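Local coordinates for protein S-adenosylmethionine-dependent methyltransferase (Clostridium acetobutylicum, PDB 1Y8C) that probably transfers a methyl group from S-adenosylmethionine to an acceptor molecule, at residues D92-L96 against K123-A127; D11-R15 against V164-W168; F59-V65 against I98-L104. The contacts are given in a common frame with arbitrary orientation. Numbering follows the deposited sequence.

Contact 1: D92-L96 against K123-A127; sequences DISNL and KYFKA
In this Rossmann-like methyltransferase fold, the loop leaving strand 87-89 packs against helix 118-129, which follows strand 104-107. Segment 92-96 bends through a short 3-10 turn at Ile93 and Ser94, while 123-127 is regular helix, with Ala127 N hydrogen-bonded to Lys123 O at 2.6 Å. The CA atoms of Ser94 and Tyr124 are 4.5 Å apart, those of Leu96 and Ala127 6.1 Å. Asp92 (phi/psi -87/123, chi1 t) leads in, and its O accepts a 2.7 Å hydrogen bond from Asn95 N that closes the turn. Ile93, with chi1 between wells at -13° and chi2 t, sets CG2 3.3 Å from CE1 of Tyr124, at the edge of a ring held by a t chi1; both side chains also touch Leu44 of the central sheet, an apolar setting that suits them. Ser94 points CB away, so that its backbone faces the helix here, which permits the close approach. At Asn95 (-122/51, chi1 m) the chain leaves the turn at the solvent-facing border. There Lys123, its chi angles m, t, p, m, reaches back so that NZ donates a 2.7 Å hydrogen bond to Asn95 OD1 and lies 3.0 Å from Ser94 O. Leu96 (t, p) turns inward onto Leu42 and Leu44, beside a helix surface kept low by Ala127: Leu96 CB lies 4.1 Å from Ala127 CB.

Contact 2: D11-R15 against V164-W168; sequences DKLIR and VFYYW
Ile14 lies across two aromatic faces at once: its CD1 sits 4.1 Å from the Tyr166 ring centroid, 18° off the normal, and its CG2 lies 3.8 Å from the centroid of the Trp168 six-membered ring, 27° off the normal. Both are CH-pi contacts, which a branched isoleucine (chi1 m, chi2 m) can make in two directions. The closest atoms are Ile14 CG2 and Trp168 CH2, 3.5 Å apart. Helix 11-15, here widened by a pi-type turn, runs nearly along strand 164-168, with axes 11.5 Å apart crossing at -25°; such a gap is filled by large side chains. Extended backbone alternation sends Val164, Tyr166 (chi1 p) and Trp168 (chi1 t) toward the helix. Leu13 (m, t) fills the neighbouring space, CD1 4.0 Å from Val164 CG1 and CB 3.9 Å from Tyr166 CE2. Arg15 points away from the strand, its NH1 bridging to Asp11 OD1 at 2.8 Å and its NE to Asp110. The contact thus sets the end of helix 3-15 against one face of the four-stranded antiparallel sheet, where Ile14 also meets Ile181 and Phe183 of strand 176-186 and Leu13 meets Tyr159 of strand 157-161.

Contact 3: F59-V65 against I98-L104; sequences FKNTWAV and INRKFDL
Strand 40-44 of the Rossmann-like sheet runs between the two partners here: strand 61-65 lies on one side of it, and the chain entering strand 104-107 on the other, so side chains must reach across the intervening strand. CA atoms are accordingly far apart, 9.2 Å for Trp63 and Ile98 and 9.4 Å for Phe59 and Leu104. Strand alternation turns Asn61, Trp63 and Val65 toward the other segment and Thr62 and Ala64 away. Trp63 (chi1 m, chi2 74°) is the broad centre. Ile98 (m, t) lays CG2 over its six-membered ring, 4.0 Å from the centroid and 15° off the normal, while Ile98 CD1 comes 3.4 Å from CG2 of Val65 (chi1 t). Phe102 (chi1 m) presents its edge to the Trp63 face in an offset edge-to-face pair, its ring centroid 5.3 Å from that of the five-membered ring and planes at 76°. Both Trp63 and Phe102 rest on Leu42. An inverse gamma turn at Asn99 and a corner at Asp103 redirect the second segment, so that Leu104 (t, p) brings CD2 3.7 Å from Phe59 CZ, beside Tyr41 and helix 20-32. Arg100 forms a salt bridge with Asp40, and Asp103 pairs with Lys133 and the Asp40 backbone. Chemically, then, the two segments are joined chiefly by apolar and aromatic surfaces, while Arg100 and Asp103 take their strongest polar partners from outside both segments.

Overall arrangement
Contacts 1 and 3 belong to the Rossmann-like methyltransferase domain, their centres 15 Å apart. Their segments alternate along the chain, 59-65, 92-96, 98-104, 123-127, so the continuous loop between strands 87-89 and 104-107 is tied first to helix 118-129 and then, across strand 40-44, to strand 61-65. Contact 2 lies on the opposite side of the chain's centre, with centres 29 Å from contact 1 and 32 Å from contact 3. It pairs residues near the N-terminus with the separate four-stranded antiparallel sheet, and the other two contacts fall within the chain between its segments. The N-terminal helix thereby meets the added sheet beside the probable cofactor-binding core.

Contact 1: D92-L96 against K123-A127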
# COMPACT_ATOMS: atom_id res chain seq x y z
N ASP A 92 -12.78 6.29 -0.30
CA ASP A 92 -12.59 4.86 -0.11
C ASP A 92 -12.20 4.26 -1.47
O ASP A 92 -12.93 4.41 -2.45
CB ASP A 92 -13.89 4.22 0.39
CG ASP A 92 -13.84 2.70 0.38
OD1 ASP A 92 -12.90 2.12 0.97
OD2 ASP A 92 -14.75 2.08 -0.23
N ILE A 93 -11.05 3.59 -1.51
CA ILE A 93 -10.53 2.96 -2.73
C ILE A 93 -11.57 2.15 -3.50
O ILE A 93 -11.55 2.09 -4.73
CB ILE A 93 -9.33 2.02 -2.43
CG1 ILE A 93 -8.81 2.24 -1.00
CG2 ILE A 93 -8.20 2.29 -3.41
CD1 ILE A 93 -7.77 1.22 -0.57
N SER A 94 -12.49 1.50 -2.78
CA SER A 94 -13.52 0.69 -3.41
C SER A 94 -14.44 1.56 -4.26
O SER A 94 -15.00 1.11 -5.25
CB SER A 94 -14.34 -0.03 -2.34
OG SER A 94 -13.49 -0.77 -1.48
N ASN A 95 -14.60 2.82 -3.85
CA ASN A 95 -15.45 3.77 -4.57
C ASN A 95 -14.67 5.00 -5.02
O ASN A 95 -15.07 6.13 -4.77
CB ASN A 95 -16.64 4.20 -3.72
CG ASN A 95 -17.55 3.05 -3.37
OD1 ASN A 95 -18.01 2.32 -4.26
ND2 ASN A 95 -17.82 2.87 -2.08
N LEU A 96 -13.53 4.76 -5.67
CA LEU A 96 -12.69 5.84 -6.16
C LEU A 96 -13.51 6.69 -7.14
O LEU A 96 -14.04 6.17 -8.12
CB LEU A 96 -11.47 5.23 -6.86
CG LEU A 96 -10.47 6.19 -7.50
CD1 LEU A 96 -9.83 7.05 -6.41
CD2 LEU A 96 -9.40 5.41 -8.24
N LYS A 123 -14.74 -4.28 -7.40
CA LYS A 123 -15.09 -2.89 -7.68
C LYS A 123 -13.82 -2.07 -7.73
O LYS A 123 -13.64 -1.21 -8.60
CB LYS A 123 -16.04 -2.37 -6.59
CG LYS A 123 -17.41 -3.05 -6.62
CD LYS A 123 -18.35 -2.59 -5.51
CE LYS A 123 -18.80 -1.13 -5.66
NZ LYS A 123 -17.77 -0.11 -5.29
N TYR A 124 -12.92 -2.36 -6.80
CA TYR A 124 -11.63 -1.71 -6.70
C TYR A 124 -10.84 -1.84 -8.02
O TYR A 124 -10.49 -0.84 -8.63
CB TYR A 124 -10.87 -2.34 -5.54
CG TYR A 124 -9.40 -2.04 -5.46
CD1 TYR A 124 -8.94 -0.77 -5.14
CD2 TYR A 124 -8.46 -3.06 -5.65
CE1 TYR A 124 -7.57 -0.52 -4.99
CE2 TYR A 124 -7.11 -2.83 -5.50
CZ TYR A 124 -6.66 -1.56 -5.17
OH TYR A 124 -5.32 -1.36 -4.99
N PHE A 125 -10.58 -3.06 -8.46
CA PHE A 125 -9.84 -3.27 -9.70
C PHE A 125 -10.54 -2.59 -10.85
O PHE A 125 -9.90 -2.00 -11.73
CB PHE A 125 -9.68 -4.77 -10.01
CG PHE A 125 -8.67 -5.46 -9.14
CD1 PHE A 125 -8.82 -6.81 -8.81
CD2 PHE A 125 -7.57 -4.78 -8.63
CE1 PHE A 125 -7.91 -7.44 -7.99
CE2 PHE A 125 -6.66 -5.41 -7.80
CZ PHE A 125 -6.82 -6.74 -7.48
N LYS A 126 -11.87 -2.67 -10.87
CA LYS A 126 -12.62 -2.02 -11.94
C LYS A 126 -12.42 -0.51 -11.82
O LYS A 126 -12.17 0.17 -12.81
CB LYS A 126 -14.12 -2.37 -11.85
CG LYS A 126 -14.94 -1.73 -12.96
CD LYS A 126 -16.43 -2.07 -12.87
CE LYS A 126 -17.27 -1.09 -13.73
NZ LYS A 126 -16.82 -1.00 -15.17
N ALA A 127 -12.50 0.01 -10.59
CA ALA A 127 -12.32 1.44 -10.34
C ALA A 127 -10.99 1.90 -10.89
O ALA A 127 -10.88 2.94 -11.56
CB ALA A 127 -12.40 1.73 -8.86

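Contact 2: D11-R15 against V164-W168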
# COMPACT_ATOMS: atom_id res chain seq x y z
N ASP A 11 5.86 1.00 10.03
CA ASP A 11 6.45 0.38 8.85
C ASP A 11 7.78 -0.30 9.12
O ASP A 11 8.12 -1.29 8.47
CB ASP A 11 6.63 1.41 7.74
CG ASP A 11 5.35 1.71 7.00
OD1 ASP A 11 4.44 0.84 7.03
OD2 ASP A 11 5.26 2.79 6.38
N LYS A 12 8.54 0.23 10.08
CA LYS A 12 9.84 -0.34 10.41
C LYS A 12 9.74 -1.55 11.36
O LYS A 12 10.53 -2.47 11.26
CB LYS A 12 10.74 0.72 11.05
CG LYS A 12 12.02 0.15 11.66
CD LYS A 12 12.79 1.22 12.44
CE LYS A 12 14.02 0.62 13.16
NZ LYS A 12 15.04 0.06 12.20
N LEU A 13 8.76 -1.54 12.25
CA LEU A 13 8.62 -2.63 13.19
C LEU A 13 7.59 -3.68 12.79
O LEU A 13 7.87 -4.88 12.83
CB LEU A 13 8.31 -2.08 14.58
CG LEU A 13 9.31 -1.06 15.14
CD1 LEU A 13 8.86 -0.60 16.52
CD2 LEU A 13 10.71 -1.65 15.22
N ILE A 14 6.40 -3.25 12.39
CA ILE A 14 5.37 -4.21 12.03
C ILE A 14 5.57 -4.80 10.63
O ILE A 14 5.59 -6.02 10.47
CB ILE A 14 3.97 -3.58 12.12
CG1 ILE A 14 3.82 -2.84 13.46
CG2 ILE A 14 2.91 -4.65 12.00
CD1 ILE A 14 4.12 -3.69 14.69
N ARG A 15 5.71 -3.94 9.63
CA ARG A 15 5.92 -4.39 8.25
C ARG A 15 7.30 -5.06 8.12
O ARG A 15 7.40 -6.18 7.61
CB ARG A 15 5.80 -3.20 7.28
CG ARG A 15 4.43 -2.51 7.31
CD ARG A 15 3.91 -2.22 5.91
NE ARG A 15 2.46 -2.39 5.83
CZ ARG A 15 1.56 -1.55 6.33
NH1 ARG A 15 1.95 -0.46 6.97
NH2 ARG A 15 0.26 -1.81 6.21
N VAL A 164 10.19 2.54 22.29
CA VAL A 164 8.92 2.08 21.78
C VAL A 164 8.62 0.70 22.35
O VAL A 164 9.45 -0.20 22.29
CB VAL A 164 8.91 1.99 20.25
CG1 VAL A 164 7.59 1.43 19.76
CG2 VAL A 164 9.13 3.37 19.66
N PHE A 165 7.42 0.54 22.89
CA PHE A 165 6.98 -0.73 23.45
C PHE A 165 5.65 -1.11 22.79
O PHE A 165 4.76 -0.27 22.64
CB PHE A 165 6.76 -0.59 24.96
CG PHE A 165 6.26 -1.84 25.61
CD1 PHE A 165 7.15 -2.74 26.20
CD2 PHE A 165 4.91 -2.18 25.54
CE1 PHE A 165 6.69 -3.96 26.70
CE2 PHE A 165 4.44 -3.39 26.03
CZ PHE A 165 5.34 -4.28 26.62
N TYR A 166 5.50 -2.38 22.40
CA TYR A 166 4.26 -2.81 21.77
C TYR A 166 3.93 -4.28 21.96
O TYR A 166 4.81 -5.12 22.04
CB TYR A 166 4.27 -2.46 20.26
CG TYR A 166 5.01 -3.42 19.34
CD1 TYR A 166 4.56 -4.72 19.15
CD2 TYR A 166 6.15 -3.00 18.63
CE1 TYR A 166 5.20 -5.60 18.28
CE2 TYR A 166 6.81 -3.88 17.74
CZ TYR A 166 6.32 -5.18 17.57
OH TYR A 166 6.93 -6.07 16.71
N TYR A 167 2.63 -4.58 22.06
CA TYR A 167 2.15 -5.94 22.21
C TYR A 167 1.27 -6.17 20.99
O TYR A 167 0.30 -5.44 20.76
CB TYR A 167 1.34 -6.10 23.49
CG TYR A 167 0.63 -7.42 23.59
CD1 TYR A 167 1.28 -8.62 23.29
CD2 TYR A 167 -0.69 -7.48 24.01
CE1 TYR A 167 0.63 -9.84 23.41
CE2 TYR A 167 -1.35 -8.70 24.13
CZ TYR A 167 -0.69 -9.88 23.83
OH TYR A 167 -1.34 -11.08 23.95
N TRP A 168 1.61 -7.18 20.20
CA TRP A 168 0.88 -7.47 18.97
C TRP A 168 0.25 -8.87 19.01
O TRP A 168 0.95 -9.86 19.13
CB TRP A 168 1.88 -7.33 17.80
CG TRP A 168 1.39 -7.74 16.44
CD1 TRP A 168 0.14 -8.18 16.11
CD2 TRP A 168 2.16 -7.77 15.23
NE1 TRP A 168 0.08 -8.49 14.78
CE2 TRP A 168 1.29 -8.24 14.21
CE3 TRP A 168 3.48 -7.44 14.90
CZ2 TRP A 168 1.73 -8.41 12.88
CZ3 TRP A 168 3.90 -7.61 13.57
CH2 TRP A 168 3.03 -8.08 12.58

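Contact 3: F59-V65 against I98-L104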
# COMPACT_ATOMS: atom_id res chain seq x y z
N PHE A 59 6.71 13.29 -11.78
CA PHE A 59 5.58 13.57 -12.66
C PHE A 59 5.18 15.04 -12.71
O PHE A 59 5.68 15.86 -11.94
CB PHE A 59 4.37 12.74 -12.25
CG PHE A 59 4.52 11.28 -12.48
CD1 PHE A 59 5.32 10.50 -11.64
CD2 PHE A 59 3.90 10.67 -13.57
CE1 PHE A 59 5.48 9.15 -11.87
CE2 PHE A 59 4.06 9.32 -13.81
CZ PHE A 59 4.85 8.55 -12.97
N LYS A 60 4.26 15.37 -13.62
CA LYS A 60 3.79 16.74 -13.73
C LYS A 60 2.62 16.97 -12.79
O LYS A 60 2.59 17.97 -12.07
CB LYS A 60 3.33 17.06 -15.15
CG LYS A 60 4.39 16.87 -16.23
CD LYS A 60 4.11 17.79 -17.43
CE LYS A 60 2.67 17.62 -17.96
NZ LYS A 60 2.23 18.71 -18.89
N ASN A 61 1.67 16.04 -12.80
CA ASN A 61 0.49 16.16 -11.94
C ASN A 61 0.33 14.91 -11.07
O ASN A 61 0.40 13.78 -11.57
CB ASN A 61 -0.77 16.36 -12.77
CG ASN A 61 -0.59 17.39 -13.87
OD1 ASN A 61 -0.60 17.07 -15.06
ND2 ASN A 61 -0.42 18.65 -13.47
N THR A 62 0.11 15.13 -9.78
CA THR A 62 -0.05 14.03 -8.85
C THR A 62 -1.32 14.13 -8.01
O THR A 62 -1.73 15.21 -7.60
CB THR A 62 1.16 13.94 -7.88
OG1 THR A 62 2.37 13.83 -8.63
CG2 THR A 62 1.02 12.74 -6.96
N TRP A 63 -1.93 12.97 -7.77
CA TRP A 63 -3.12 12.87 -6.94
C TRP A 63 -2.84 11.82 -5.88
O TRP A 63 -2.34 10.73 -6.19
CB TRP A 63 -4.32 12.46 -7.77
CG TRP A 63 -4.90 13.56 -8.54
CD1 TRP A 63 -4.40 14.14 -9.67
CD2 TRP A 63 -6.13 14.23 -8.25
NE1 TRP A 63 -5.24 15.13 -10.11
CE2 TRP A 63 -6.31 15.20 -9.27
CE3 TRP A 63 -7.10 14.10 -7.25
CZ2 TRP A 63 -7.42 16.05 -9.29
CZ3 TRP A 63 -8.20 14.94 -7.28
CH2 TRP A 63 -8.36 15.90 -8.30
N ALA A 64 -3.17 12.15 -4.64
CA ALA A 64 -2.97 11.26 -3.51
C ALA A 64 -4.31 11.07 -2.82
O ALA A 64 -4.96 12.04 -2.43
CB ALA A 64 -1.97 11.87 -2.55
N VAL A 65 -4.72 9.81 -2.67
CA VAL A 65 -6.00 9.50 -2.04
C VAL A 65 -5.82 8.56 -0.86
O VAL A 65 -5.04 7.61 -0.92
CB VAL A 65 -6.93 8.83 -3.05
CG1 VAL A 65 -8.27 8.58 -2.42
CG2 VAL A 65 -7.06 9.71 -4.28
N ILE A 98 -12.63 10.05 -8.97
CA ILE A 98 -11.80 11.18 -9.38
C ILE A 98 -11.87 11.30 -10.90
O ILE A 98 -11.50 10.38 -11.63
CB ILE A 98 -10.35 10.99 -8.90
CG1 ILE A 98 -10.31 11.12 -7.38
CG2 ILE A 98 -9.42 12.02 -9.53
CD1 ILE A 98 -8.94 11.09 -6.78
N ASN A 99 -12.37 12.43 -11.39
CA ASN A 99 -12.49 12.62 -12.82
C ASN A 99 -11.12 12.90 -13.42
O ASN A 99 -10.79 14.04 -13.76
CB ASN A 99 -13.43 13.79 -13.11
CG ASN A 99 -14.72 13.72 -12.30
OD1 ASN A 99 -15.36 12.66 -12.22
ND2 ASN A 99 -15.11 14.84 -11.70
N ARG A 100 -10.32 11.85 -13.56
CA ARG A 100 -8.97 12.00 -14.08
C ARG A 100 -8.36 10.65 -14.47
O ARG A 100 -8.68 9.62 -13.88
CB ARG A 100 -8.13 12.70 -13.01
CG ARG A 100 -6.71 13.05 -13.40
CD ARG A 100 -6.67 14.06 -14.52
NE ARG A 100 -5.40 14.78 -14.55
CZ ARG A 100 -5.05 15.63 -15.51
NH1 ARG A 100 -5.88 15.85 -16.53
NH2 ARG A 100 -3.88 16.26 -15.45
N LYS A 101 -7.50 10.65 -15.48
CA LYS A 101 -6.85 9.43 -15.94
C LYS A 101 -5.36 9.56 -15.64
O LYS A 101 -4.83 10.67 -15.62
CB LYS A 101 -7.02 9.23 -17.44
CG LYS A 101 -8.43 9.01 -17.92
CD LYS A 101 -8.92 7.62 -17.63
CE LYS A 101 -10.15 7.28 -18.48
NZ LYS A 101 -9.83 7.06 -19.93
N PHE A 102 -4.70 8.43 -15.44
CA PHE A 102 -3.29 8.48 -15.12
C PHE A 102 -2.40 7.53 -15.90
O PHE A 102 -2.86 6.58 -16.54
CB PHE A 102 -3.09 8.22 -13.63
CG PHE A 102 -3.92 9.10 -12.74
CD1 PHE A 102 -5.24 8.76 -12.45
CD2 PHE A 102 -3.38 10.26 -12.20
CE1 PHE A 102 -6.00 9.57 -11.61
CE2 PHE A 102 -4.13 11.07 -11.36
CZ PHE A 102 -5.46 10.73 -11.07
N ASP A 103 -1.10 7.81 -15.81
CA ASP A 103 -0.09 7.01 -16.49
C ASP A 103 0.38 5.94 -15.53
O ASP A 103 0.67 4.81 -15.94
CB ASP A 103 1.09 7.90 -16.87
CG ASP A 103 0.70 8.94 -17.89
OD1 ASP A 103 0.40 8.54 -19.03
OD2 ASP A 103 0.69 10.15 -17.55
N LEU A 104 0.47 6.31 -14.26
CA LEU A 104 0.90 5.41 -13.22
C LEU A 104 -0.02 5.48 -12.01
O LEU A 104 -0.30 6.57 -11.50
CB LEU A 104 2.33 5.74 -12.79
CG LEU A 104 2.77 5.05 -11.48
CD1 LEU A 104 2.75 3.56 -11.70
CD2 LEU A 104 4.16 5.52 -11.05